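Local coordinates for protein putative fimbrial subunit (Corynebacterium diphtheriae, PDB 4HSQ) that probably builds the shaft of cell-surface pili as the major pilin SpaD, and is represented here by its second and third extracellular domains, D2 and D3, at residues I125-N128 / K133-K136; P30-G33 / K37-A40; A166-Y171 / G198-D203; L184-D187 / K191-T194; D19-T24 / V142-G147. All coordinates share one frame; numbering follows the deposited sequence.

Contact 1. Residues I125-N128 / K133-K136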
# COMPACT_ATOMS: atom_id res chain seq x y z
N ILE A 125 -9.47 -20.21 -11.51
CA ILE A 125 -10.55 -21.19 -11.70
C ILE A 125 -10.60 -21.51 -13.19
O ILE A 125 -10.72 -20.61 -14.03
CB ILE A 125 -11.91 -20.66 -11.13
CG1 ILE A 125 -11.74 -20.18 -9.65
CG2 ILE A 125 -13.01 -21.75 -11.22
CD1 ILE A 125 -12.79 -19.18 -9.12
N PHE A 126 -10.50 -22.81 -13.52
CA PHE A 126 -10.53 -23.19 -14.93
C PHE A 126 -11.18 -24.55 -15.13
O PHE A 126 -11.32 -25.32 -14.18
CB PHE A 126 -9.09 -23.22 -15.48
CG PHE A 126 -8.15 -24.16 -14.76
CD1 PHE A 126 -8.08 -25.51 -15.11
CD2 PHE A 126 -7.27 -23.69 -13.80
CE1 PHE A 126 -7.19 -26.38 -14.46
CE2 PHE A 126 -6.36 -24.55 -13.17
CZ PHE A 126 -6.33 -25.89 -13.50
N ASN A 127 -11.52 -24.86 -16.38
CA ASN A 127 -12.04 -26.17 -16.74
C ASN A 127 -10.87 -27.01 -17.19
O ASN A 127 -10.09 -26.56 -18.04
CB ASN A 127 -13.10 -26.07 -17.85
CG ASN A 127 -14.42 -25.46 -17.41
OD1 ASN A 127 -14.73 -25.33 -16.22
ND2 ASN A 127 -15.25 -25.09 -18.38
N ASN A 128 -10.67 -28.18 -16.58
CA ASN A 128 -9.60 -29.10 -17.00
C ASN A 128 -10.06 -29.75 -18.32
O ASN A 128 -11.08 -30.44 -18.31
CB ASN A 128 -9.31 -30.13 -15.91
CG ASN A 128 -8.06 -30.93 -16.18
OD1 ASN A 128 -7.88 -31.50 -17.26
ND2 ASN A 128 -7.14 -30.95 -15.23
N LYS A 133 -13.84 -31.06 -15.67
CA LYS A 133 -14.08 -30.72 -14.28
C LYS A 133 -13.54 -29.32 -13.99
O LYS A 133 -12.52 -28.93 -14.57
CB LYS A 133 -13.41 -31.76 -13.35
CG LYS A 133 -14.07 -33.14 -13.39
CD LYS A 133 -13.24 -34.21 -12.73
CE LYS A 133 -14.03 -35.48 -12.52
NZ LYS A 133 -15.00 -35.38 -11.39
N GLU A 134 -14.24 -28.55 -13.12
CA GLU A 134 -13.78 -27.22 -12.73
C GLU A 134 -12.73 -27.40 -11.64
O GLU A 134 -12.97 -28.14 -10.69
CB GLU A 134 -14.95 -26.33 -12.27
CG GLU A 134 -14.57 -24.86 -12.21
CD GLU A 134 -15.70 -23.88 -11.93
OE1 GLU A 134 -16.22 -23.90 -10.79
OE2 GLU A 134 -15.97 -23.03 -12.80
N VAL A 135 -11.57 -26.73 -11.79
CA VAL A 135 -10.45 -26.76 -10.84
C VAL A 135 -10.29 -25.37 -10.25
O VAL A 135 -10.37 -24.38 -10.99
CB VAL A 135 -9.14 -27.27 -11.51
CG1 VAL A 135 -7.94 -27.17 -10.56
CG2 VAL A 135 -9.30 -28.71 -12.02
N LYS A 136 -10.09 -25.28 -8.92
CA LYS A 136 -9.89 -24.02 -8.23
C LYS A 136 -8.60 -24.09 -7.42
O LYS A 136 -8.48 -24.89 -6.48
CB LYS A 136 -11.12 -23.64 -7.37
CG LYS A 136 -10.97 -22.30 -6.65
CD LYS A 136 -11.79 -22.27 -5.37
CE LYS A 136 -12.15 -20.87 -4.94
NZ LYS A 136 -13.43 -20.42 -5.56
O HOH W 1 -14.38 -22.91 -15.06
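A chi1 of 58° sets CG of F126 between its own backbone N and carbonyl carbon, and from there the phenyl ring leans across to V135. The two residues form a hydrogen-bonded pair in the antiparallel beta hairpin of strands 117-127 and 134-138, part of the Sgo0707 N2-type domain. F126 N gives a bond to V135 O at 3.0 Å, and V135 N returns one to F126 O at 2.8 Å. Beyond them N128 N reaches K133 O near the turn, where N128 OD1 is taken by N130. V135 CB sits over one face of the F126 ring, toward its rim, 4.0 Å from the centroid, while V135 CG1 comes within 3.6 Å of F126 CZ. The same ring also packs on P30, which ties the hairpin to the neighbouring loop.

The other face of the hairpin carries I125, N127, E134 and K136. E134 starts anti to its backbone nitrogen (chi1 -165°) and stays extended beyond CG, a course that lays its carboxylate carbon CD 3.5 Å from I125 CG2. I125 and K136 run side by side: K136 CG touches I125 CG1, and the lysine chain, bent at its last torsion, brings NZ near I125 CD1. The carboxylate of E134 also has a long, weak ion pair with R42. N127 turns ND2 to T39 and OD1 toward E134, and one water donates both its hydrogens here, to N127 OD1 at 2.7 Å and to E134 OE2 at 2.8 Å.

Contact 2. Residues P30-G33 / K37-A40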
# COMPACT_ATOMS: atom_id res chain seq x y z
N PRO A 30 -3.64 -25.74 -17.18
CA PRO A 30 -3.54 -27.20 -17.30
C PRO A 30 -2.91 -27.59 -18.66
O PRO A 30 -2.58 -26.72 -19.49
CB PRO A 30 -5.00 -27.65 -17.18
CG PRO A 30 -5.78 -26.51 -17.78
CD PRO A 30 -5.04 -25.27 -17.35
N THR A 31 -2.72 -28.90 -18.88
CA THR A 31 -2.18 -29.41 -20.14
C THR A 31 -3.30 -30.11 -20.92
O THR A 31 -4.25 -30.61 -20.32
CB THR A 31 -0.99 -30.35 -19.91
OG1 THR A 31 -1.41 -31.42 -19.06
CG2 THR A 31 0.25 -29.63 -19.33
N TRP A 32 -3.19 -30.15 -22.26
CA TRP A 32 -4.18 -30.79 -23.13
C TRP A 32 -3.58 -31.11 -24.48
O TRP A 32 -2.65 -30.43 -24.94
CB TRP A 32 -5.47 -29.94 -23.29
CG TRP A 32 -5.26 -28.63 -24.00
CD1 TRP A 32 -5.37 -28.39 -25.34
CD2 TRP A 32 -4.90 -27.38 -23.40
NE1 TRP A 32 -5.13 -27.07 -25.61
CE2 TRP A 32 -4.82 -26.42 -24.43
CE3 TRP A 32 -4.63 -26.98 -22.08
CZ2 TRP A 32 -4.50 -25.08 -24.19
CZ3 TRP A 32 -4.32 -25.65 -21.84
CH2 TRP A 32 -4.26 -24.72 -22.89
N GLY A 33 -4.15 -32.15 -25.12
CA GLY A 33 -3.73 -32.64 -26.42
C GLY A 33 -4.22 -31.75 -27.54
O GLY A 33 -5.03 -30.84 -27.31
N LYS A 37 -9.18 -28.10 -26.32
CA LYS A 37 -8.87 -26.70 -26.11
C LYS A 37 -9.27 -26.34 -24.69
O LYS A 37 -10.07 -27.04 -24.08
CB LYS A 37 -9.55 -25.78 -27.17
CG LYS A 37 -11.08 -25.90 -27.25
CD LYS A 37 -11.67 -24.92 -28.29
CE LYS A 37 -13.15 -25.08 -28.49
NZ LYS A 37 -13.94 -24.65 -27.31
N LEU A 38 -8.67 -25.28 -24.16
CA LEU A 38 -9.01 -24.74 -22.85
C LEU A 38 -10.32 -24.01 -23.05
O LEU A 38 -10.39 -23.16 -23.94
CB LEU A 38 -7.87 -23.82 -22.37
CG LEU A 38 -7.98 -23.18 -21.01
CD1 LEU A 38 -8.01 -24.22 -19.88
CD2 LEU A 38 -6.84 -22.18 -20.81
N THR A 39 -11.37 -24.42 -22.33
CA THR A 39 -12.71 -23.85 -22.54
C THR A 39 -13.06 -22.75 -21.54
O THR A 39 -13.99 -21.99 -21.79
CB THR A 39 -13.79 -24.95 -22.53
OG1 THR A 39 -13.87 -25.54 -21.22
CG2 THR A 39 -13.58 -26.01 -23.63
N ALA A 40 -12.34 -22.67 -20.40
CA ALA A 40 -12.56 -21.62 -19.40
C ALA A 40 -11.34 -21.43 -18.54
O ALA A 40 -10.69 -22.39 -18.15
CB ALA A 40 -13.77 -21.94 -18.53
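W32 turns one face of its indole to the backbone of K37 and L38 and to L38 CB. L38 CB lies over the six-membered ring, 4.0 Å from its centroid and 22° off the ring normal, a CH-pi contact; its nearest ring atom is W32 CH2 at 3.8 Å. K37 CA approaches the five-membered ring off-centre, with W32 NE1 3.8 Å away, and the L38 N and K37 C atoms pass above the same face toward its rim. CB of K37 leaves its backbone away from the 30-33 arm, so the backbone does the touching. Both segments belong to the irregular loop that leads from strand 20-28 to strand 41-46 at the end of the Sgo0707 N2-type domain remote from the Prealbumin-like domain, and the overlap joins the two arms of this loop by CH-pi and apolar contacts. L38 places CG anti to its backbone N (chi1 -178°), and from that branch point CD1 reaches P30 CG at 3.8 Å while CD2 stays near W32 CH2. Proline ring and leucine side chain meet at about a right angle, as do the indole and the leucine. Around the loop P129 packs against both P30 and W32, and V95 against L38. The arm holding W32 is tied down by a hydrogen bond from W32 N to S97 OG and by another between T31 O and N130 ND2.

Contact 3. Residues A166-Y171 / G198-D203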
# COMPACT_ATOMS: atom_id res chain seq x y z
N ALA A 166 1.62 25.16 13.08
CA ALA A 166 2.96 24.71 12.69
C ALA A 166 2.84 23.98 11.38
O ALA A 166 1.91 23.17 11.23
CB ALA A 166 3.57 23.81 13.77
N GLU A 167 3.76 24.24 10.43
CA GLU A 167 3.70 23.61 9.12
C GLU A 167 4.85 22.65 8.91
O GLU A 167 5.99 22.94 9.27
CB GLU A 167 3.66 24.65 7.99
CG GLU A 167 2.34 25.41 7.96
CD GLU A 167 2.25 26.58 7.00
OE1 GLU A 167 3.20 26.81 6.21
OE2 GLU A 167 1.21 27.28 7.05
N PHE A 168 4.53 21.49 8.32
CA PHE A 168 5.49 20.43 8.10
C PHE A 168 5.44 19.84 6.70
O PHE A 168 4.36 19.69 6.12
CB PHE A 168 5.22 19.28 9.09
CG PHE A 168 5.59 19.56 10.53
CD1 PHE A 168 6.81 19.13 11.05
CD2 PHE A 168 4.71 20.23 11.37
CE1 PHE A 168 7.13 19.36 12.40
CE2 PHE A 168 5.04 20.48 12.71
CZ PHE A 168 6.24 20.04 13.22
N GLU A 169 6.61 19.38 6.25
CA GLU A 169 6.76 18.56 5.05
C GLU A 169 7.22 17.17 5.49
O GLU A 169 7.76 17.02 6.59
CB GLU A 169 7.79 19.17 4.09
CG GLU A 169 7.29 20.42 3.41
CD GLU A 169 8.37 21.03 2.55
OE1 GLU A 169 9.57 20.87 2.89
OE2 GLU A 169 8.01 21.67 1.53
N LEU A 170 7.10 16.18 4.59
CA LEU A 170 7.51 14.82 4.86
C LEU A 170 8.51 14.36 3.83
O LEU A 170 8.32 14.59 2.63
CB LEU A 170 6.27 13.91 4.79
CG LEU A 170 6.52 12.43 5.09
CD1 LEU A 170 6.75 12.22 6.59
CD2 LEU A 170 5.35 11.61 4.62
N TYR A 171 9.52 13.65 4.30
CA TYR A 171 10.57 13.13 3.43
C TYR A 171 10.89 11.71 3.77
O TYR A 171 10.71 11.30 4.91
CB TYR A 171 11.88 13.95 3.66
CG TYR A 171 11.83 15.37 3.15
CD1 TYR A 171 12.44 15.71 1.95
CD2 TYR A 171 11.27 16.39 3.92
CE1 TYR A 171 12.42 17.03 1.48
CE2 TYR A 171 11.21 17.70 3.44
CZ TYR A 171 11.80 18.02 2.22
OH TYR A 171 11.79 19.32 1.77
N GLY A 198 -3.44 21.25 18.18
CA GLY A 198 -2.00 21.15 17.97
C GLY A 198 -1.57 19.93 17.17
O GLY A 198 -0.39 19.58 17.14
N THR A 199 -2.51 19.29 16.47
CA THR A 199 -2.18 18.06 15.73
C THR A 199 -2.62 18.06 14.26
O THR A 199 -3.43 18.87 13.82
CB THR A 199 -2.85 16.80 16.40
OG1 THR A 199 -4.21 16.64 15.99
CG2 THR A 199 -2.72 16.75 17.92
N PHE A 200 -2.08 17.11 13.52
CA PHE A 200 -2.53 16.70 12.19
C PHE A 200 -2.21 15.23 12.12
O PHE A 200 -1.33 14.78 12.85
CB PHE A 200 -1.91 17.49 11.01
CG PHE A 200 -0.42 17.35 10.85
CD1 PHE A 200 0.13 16.24 10.23
CD2 PHE A 200 0.44 18.35 11.30
CE1 PHE A 200 1.52 16.12 10.08
CE2 PHE A 200 1.82 18.24 11.13
CZ PHE A 200 2.36 17.13 10.54
N THR A 201 -2.90 14.50 11.25
CA THR A 201 -2.61 13.08 11.06
C THR A 201 -2.45 12.83 9.57
O THR A 201 -3.29 13.25 8.77
CB THR A 201 -3.73 12.20 11.68
OG1 THR A 201 -3.77 12.44 13.09
CG2 THR A 201 -3.49 10.72 11.45
N ILE A 202 -1.36 12.16 9.19
CA ILE A 202 -1.13 11.74 7.82
C ILE A 202 -1.65 10.31 7.75
O ILE A 202 -1.06 9.41 8.37
CB ILE A 202 0.36 11.86 7.37
CG1 ILE A 202 0.94 13.26 7.62
CG2 ILE A 202 0.52 11.41 5.88
CD1 ILE A 202 2.44 13.41 7.33
N ASP A 203 -2.77 10.11 7.05
CA ASP A 203 -3.35 8.80 6.80
C ASP A 203 -3.07 8.47 5.30
O ASP A 203 -3.78 8.94 4.41
CB ASP A 203 -4.86 8.80 7.14
CG ASP A 203 -5.55 7.45 6.99
OD1 ASP A 203 -4.93 6.52 6.44
OD2 ASP A 203 -6.70 7.32 7.44
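The phenyl ring of F200 presents its edge to F168: F168 CD2 lies near the plane of that ring, 3.5 Å from F200 CE2. The planes are turned 53° apart with centroids 5.7 Å from each other, and the rings meet obliquely. W192 meets the F200 ring as well, its plane only about 20° from that of the phenylalanine. F168 and F200 lie in the core of the Prealbumin-like, probably CnaB-type, domain, between strand 167-173 of a four-stranded antiparallel sheet and strand 199-206 of the sheet facing it. F200 enters the core with CG between its backbone N and carbonyl carbon (chi1 63°), and its CE2-CZ end touches CB, CG and CD2 of F168, the two side chains crossing at about a right angle. The four residues that touch, F168, L170, F200 and I202, are all buried and apolar, so the sheets are joined here by side chains alone. Two residues further along each strand the layer continues more loosely, with L170 CD2 4.4 Å from I202 CD1.

Contact 4. Residues L184-D187 / K191-T194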
# COMPACT_ATOMS: atom_id res chain seq x y z
N LEU A 184 7.28 14.75 0.07
CA LEU A 184 6.38 13.72 -0.42
C LEU A 184 4.93 14.17 -0.47
O LEU A 184 4.46 14.86 0.42
CB LEU A 184 6.47 12.49 0.51
CG LEU A 184 7.82 11.75 0.58
CD1 LEU A 184 7.74 10.59 1.56
CD2 LEU A 184 8.23 11.23 -0.79
N THR A 185 4.22 13.74 -1.50
CA THR A 185 2.80 13.95 -1.63
C THR A 185 2.12 12.68 -1.15
O THR A 185 2.39 11.57 -1.66
CB THR A 185 2.39 14.34 -3.06
OG1 THR A 185 3.01 15.58 -3.39
CG2 THR A 185 0.86 14.46 -3.21
N VAL A 186 1.24 12.83 -0.17
CA VAL A 186 0.47 11.73 0.40
C VAL A 186 -0.99 12.14 0.31
O VAL A 186 -1.40 13.11 0.97
CB VAL A 186 0.90 11.32 1.84
CG1 VAL A 186 0.11 10.09 2.31
CG2 VAL A 186 2.40 11.04 1.92
N ASP A 187 -1.75 11.40 -0.52
CA ASP A 187 -3.19 11.61 -0.77
C ASP A 187 -3.46 13.09 -1.16
O ASP A 187 -4.23 13.77 -0.48
CB ASP A 187 -4.05 11.14 0.42
CG ASP A 187 -5.55 11.01 0.12
OD1 ASP A 187 -5.97 11.38 -1.01
OD2 ASP A 187 -6.29 10.49 0.99
N LYS A 191 2.06 19.24 2.35
CA LYS A 191 2.34 20.09 3.49
C LYS A 191 1.16 19.98 4.42
O LYS A 191 0.02 20.03 3.95
CB LYS A 191 2.60 21.55 3.09
CG LYS A 191 3.08 22.41 4.26
CD LYS A 191 3.59 23.75 3.77
CE LYS A 191 4.99 23.67 3.22
NZ LYS A 191 5.54 25.02 2.92
N TRP A 192 1.43 19.81 5.73
CA TRP A 192 0.40 19.65 6.76
C TRP A 192 0.55 20.72 7.83
O TRP A 192 1.65 21.18 8.08
CB TRP A 192 0.50 18.26 7.42
CG TRP A 192 0.23 17.13 6.47
CD1 TRP A 192 -0.96 16.48 6.30
CD2 TRP A 192 1.15 16.57 5.53
NE1 TRP A 192 -0.83 15.55 5.29
CE2 TRP A 192 0.45 15.57 4.81
CE3 TRP A 192 2.51 16.78 5.25
CZ2 TRP A 192 1.07 14.77 3.84
CZ3 TRP A 192 3.13 16.01 4.26
CH2 TRP A 192 2.40 15.05 3.54
N THR A 193 -0.59 21.15 8.41
CA THR A 193 -0.60 22.20 9.44
C THR A 193 -1.25 21.68 10.70
O THR A 193 -2.26 21.00 10.61
CB THR A 193 -1.31 23.47 8.92
OG1 THR A 193 -0.69 23.84 7.68
CG2 THR A 193 -1.16 24.67 9.88
N THR A 194 -0.70 22.00 11.89
CA THR A 194 -1.33 21.56 13.13
C THR A 194 -2.63 22.40 13.32
O THR A 194 -2.65 23.59 13.02
CB THR A 194 -0.38 21.63 14.31
OG1 THR A 194 0.07 22.98 14.51
CG2 THR A 194 0.82 20.67 14.15
O HOH W 2 -2.34 13.41 3.71
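V186 and W192 make the close-packed part of this small contact, V186 CB coming up to the indole edge near its plane, 4.0 Å from W192 CZ2. The second touch is polar against aromatic: L184 O stands 3.7 Å from W192 CH2, obliquely placed with respect to the ring. W192 belongs to the short edge strand 192-193 of the four-stranded antiparallel sheet in the Prealbumin-like, probably CnaB-type, domain, and the segment 184-187 is the irregular chain that precedes this strand and runs past the far end of the indole. With CG beside its backbone N and anti to the carbonyl carbon (chi1 -64°), W192 swings its six-membered ring away from its own strand and toward L184 and V186. There the packing continues inward, for L170 and I202 lie against the indole while I202 and L205 lie against V186. L184 is fixed by a backbone bond to L170 and rests its side chain on F223.

The other side is looser and wetter. T185 and D187 are exposed, and D187 takes a left-handed backbone conformation (phi 51°, psi 56°) as the chain starts to turn back toward K191. W192 NE1 has no direct polar link to the 184-187 segment; a single water bridges them. It accepts the N-H of W192 NE1 at 3.1 Å, lying in the plane of the indole at its edge, and donates to V186 O at 2.9 Å.

Contact 5. Residues D19-T24 / V142-G147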
# COMPACT_ATOMS: atom_id res chain seq x y z
N ASP A 19 -1.16 5.96 -3.34
CA ASP A 19 -0.11 5.70 -4.31
C ASP A 19 -0.43 4.38 -4.97
O ASP A 19 -0.72 3.39 -4.28
CB ASP A 19 1.28 5.67 -3.68
CG ASP A 19 1.79 7.02 -3.21
OD1 ASP A 19 1.40 8.05 -3.82
OD2 ASP A 19 2.62 7.05 -2.27
N ALA A 20 -0.37 4.33 -6.30
CA ALA A 20 -0.67 3.08 -7.01
C ALA A 20 0.36 2.01 -6.71
O ALA A 20 1.57 2.29 -6.67
CB ALA A 20 -0.71 3.34 -8.51
N TYR A 21 -0.09 0.77 -6.53
CA TYR A 21 0.85 -0.35 -6.37
C TYR A 21 0.24 -1.56 -7.06
O TYR A 21 -0.90 -1.48 -7.50
CB TYR A 21 1.28 -0.61 -4.93
CG TYR A 21 0.25 -1.19 -4.00
CD1 TYR A 21 0.10 -2.58 -3.88
CD2 TYR A 21 -0.50 -0.38 -3.16
CE1 TYR A 21 -0.80 -3.13 -2.97
CE2 TYR A 21 -1.42 -0.92 -2.25
CZ TYR A 21 -1.56 -2.30 -2.16
OH TYR A 21 -2.45 -2.86 -1.29
N THR A 22 1.01 -2.63 -7.20
CA THR A 22 0.51 -3.75 -7.97
C THR A 22 0.56 -5.06 -7.25
O THR A 22 1.34 -5.26 -6.31
CB THR A 22 1.30 -3.91 -9.32
OG1 THR A 22 2.69 -4.13 -9.06
CG2 THR A 22 1.12 -2.71 -10.27
N TYR A 23 -0.34 -5.95 -7.68
CA TYR A 23 -0.38 -7.36 -7.34
C TYR A 23 -0.09 -8.14 -8.58
O TYR A 23 -0.55 -7.76 -9.66
CB TYR A 23 -1.72 -7.81 -6.77
CG TYR A 23 -2.00 -7.23 -5.40
CD1 TYR A 23 -1.26 -7.63 -4.29
CD2 TYR A 23 -3.06 -6.35 -5.20
CE1 TYR A 23 -1.55 -7.13 -3.01
CE2 TYR A 23 -3.34 -5.83 -3.93
CZ TYR A 23 -2.59 -6.24 -2.85
OH TYR A 23 -2.87 -5.73 -1.61
N THR A 24 0.56 -9.29 -8.42
CA THR A 24 0.76 -10.19 -9.55
C THR A 24 0.29 -11.59 -9.13
O THR A 24 0.62 -12.04 -8.03
CB THR A 24 2.22 -10.18 -10.08
OG1 THR A 24 2.47 -8.90 -10.67
CG2 THR A 24 2.44 -11.27 -11.17
N VAL A 142 -0.58 -12.51 0.71
CA VAL A 142 0.47 -11.49 0.82
C VAL A 142 -0.08 -10.39 1.68
O VAL A 142 -1.29 -10.26 1.82
CB VAL A 142 1.00 -10.94 -0.54
CG1 VAL A 142 1.77 -12.01 -1.29
CG2 VAL A 142 -0.12 -10.33 -1.41
N VAL A 143 0.80 -9.63 2.29
CA VAL A 143 0.35 -8.58 3.20
C VAL A 143 1.09 -7.30 2.89
O VAL A 143 2.29 -7.33 2.60
CB VAL A 143 0.53 -9.03 4.69
CG1 VAL A 143 -0.17 -8.07 5.64
CG2 VAL A 143 0.01 -10.45 4.93
N THR A 144 0.39 -6.18 3.03
CA THR A 144 0.91 -4.81 2.87
C THR A 144 0.54 -4.05 4.12
O THR A 144 -0.63 -4.06 4.51
CB THR A 144 0.28 -4.17 1.62
OG1 THR A 144 0.60 -4.98 0.49
CG2 THR A 144 0.77 -2.74 1.40
N TYR A 145 1.49 -3.33 4.71
CA TYR A 145 1.24 -2.59 5.94
C TYR A 145 1.40 -1.09 5.78
O TYR A 145 2.41 -0.62 5.25
CB TYR A 145 2.21 -3.02 7.05
CG TYR A 145 2.12 -4.46 7.48
CD1 TYR A 145 1.37 -4.84 8.59
CD2 TYR A 145 2.81 -5.46 6.78
CE1 TYR A 145 1.35 -6.17 9.03
CE2 TYR A 145 2.81 -6.78 7.23
CZ TYR A 145 2.06 -7.13 8.34
OH TYR A 145 2.04 -8.44 8.75
N HIS A 146 0.43 -0.35 6.31
CA HIS A 146 0.44 1.11 6.34
C HIS A 146 0.02 1.55 7.69
O HIS A 146 -0.82 0.90 8.29
CB HIS A 146 -0.48 1.74 5.27
CG HIS A 146 0.02 1.60 3.86
ND1 HIS A 146 -0.17 0.44 3.14
CD2 HIS A 146 0.66 2.51 3.07
CE1 HIS A 146 0.36 0.66 1.95
NE2 HIS A 146 0.88 1.89 1.86
N GLY A 147 0.50 2.71 8.13
CA GLY A 147 0.09 3.24 9.43
C GLY A 147 -0.16 4.72 9.35
O GLY A 147 0.21 5.37 8.37
O HOH W 3 -1.38 -6.85 0.31
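Y21 and T144 point at one another across the core between two facing sheets, one holding strand 20-28 and the other strand 142-155. The short strand segments run nearly antiparallel, at 169°, with axes 10.5 Å apart, the layered arrangement of a beta sandwich in this Sgo0707 N2-type, probably CnaA-like, domain. Y21 has CG between its backbone N and carbonyl carbon (chi1 71°), Y23 has it beside the backbone N (chi1 -69°), and these different settings bring the two hydroxyls together although the rings start two residues apart. Y21 OH donates to Y23 OH at 2.9 Å, and the acceptor lies at the edge of the Y21 ring, in its plane. T144 OG1 stays 4.1 Å from Y21 OH and equally far from Y23 OH, too distant for a direct bond. A water fills the step: it lies in the plane of the Y23 ring, 2.7 Å from Y23 OH, and donates to T144 OG1, also at 2.7 Å. The Y23 and V142 side chains run antiparallel past each other, V142 CG2 lying 3.9 Å from Y23 CE1 in an oblique approach to the ring. Around the pair V10 and V107 line the tyrosines on their own sheet, and L118 packs on Y23.

T144 OG1 is further hydrogen-bonded to D12 OD2, so the buried hydroxyls and their water form one chain ending on a carboxylate. That carboxylate would probably polarise the threonine hydroxyl, and the chain gives the polar ends of both tyrosines partners in a buried position.

How the contacts relate
From the N terminus, contact 5 opens first at 19-24 and closes only at 142-147, enclosing a loop of more than a hundred residues. Contacts 2 and 1 both nest inside it, in series: 30-33 meets 37-40 before 125-128 meets 133-136. They touch at the end of the domain remote from contact 5, N127 N with A40 O and F126 with P30. After contact 5 closes, strand 142-155 carries the chain into the Prealbumin-like domain. There contact 3 spans 166-171 to 198-203 and contact 4 nests inside it, sharing edge-strand pairing between F168 and W192. None cross. Contact 5 lies near the middle of the chain, between the two pairs, and its D19 packs on T185 of contact 4.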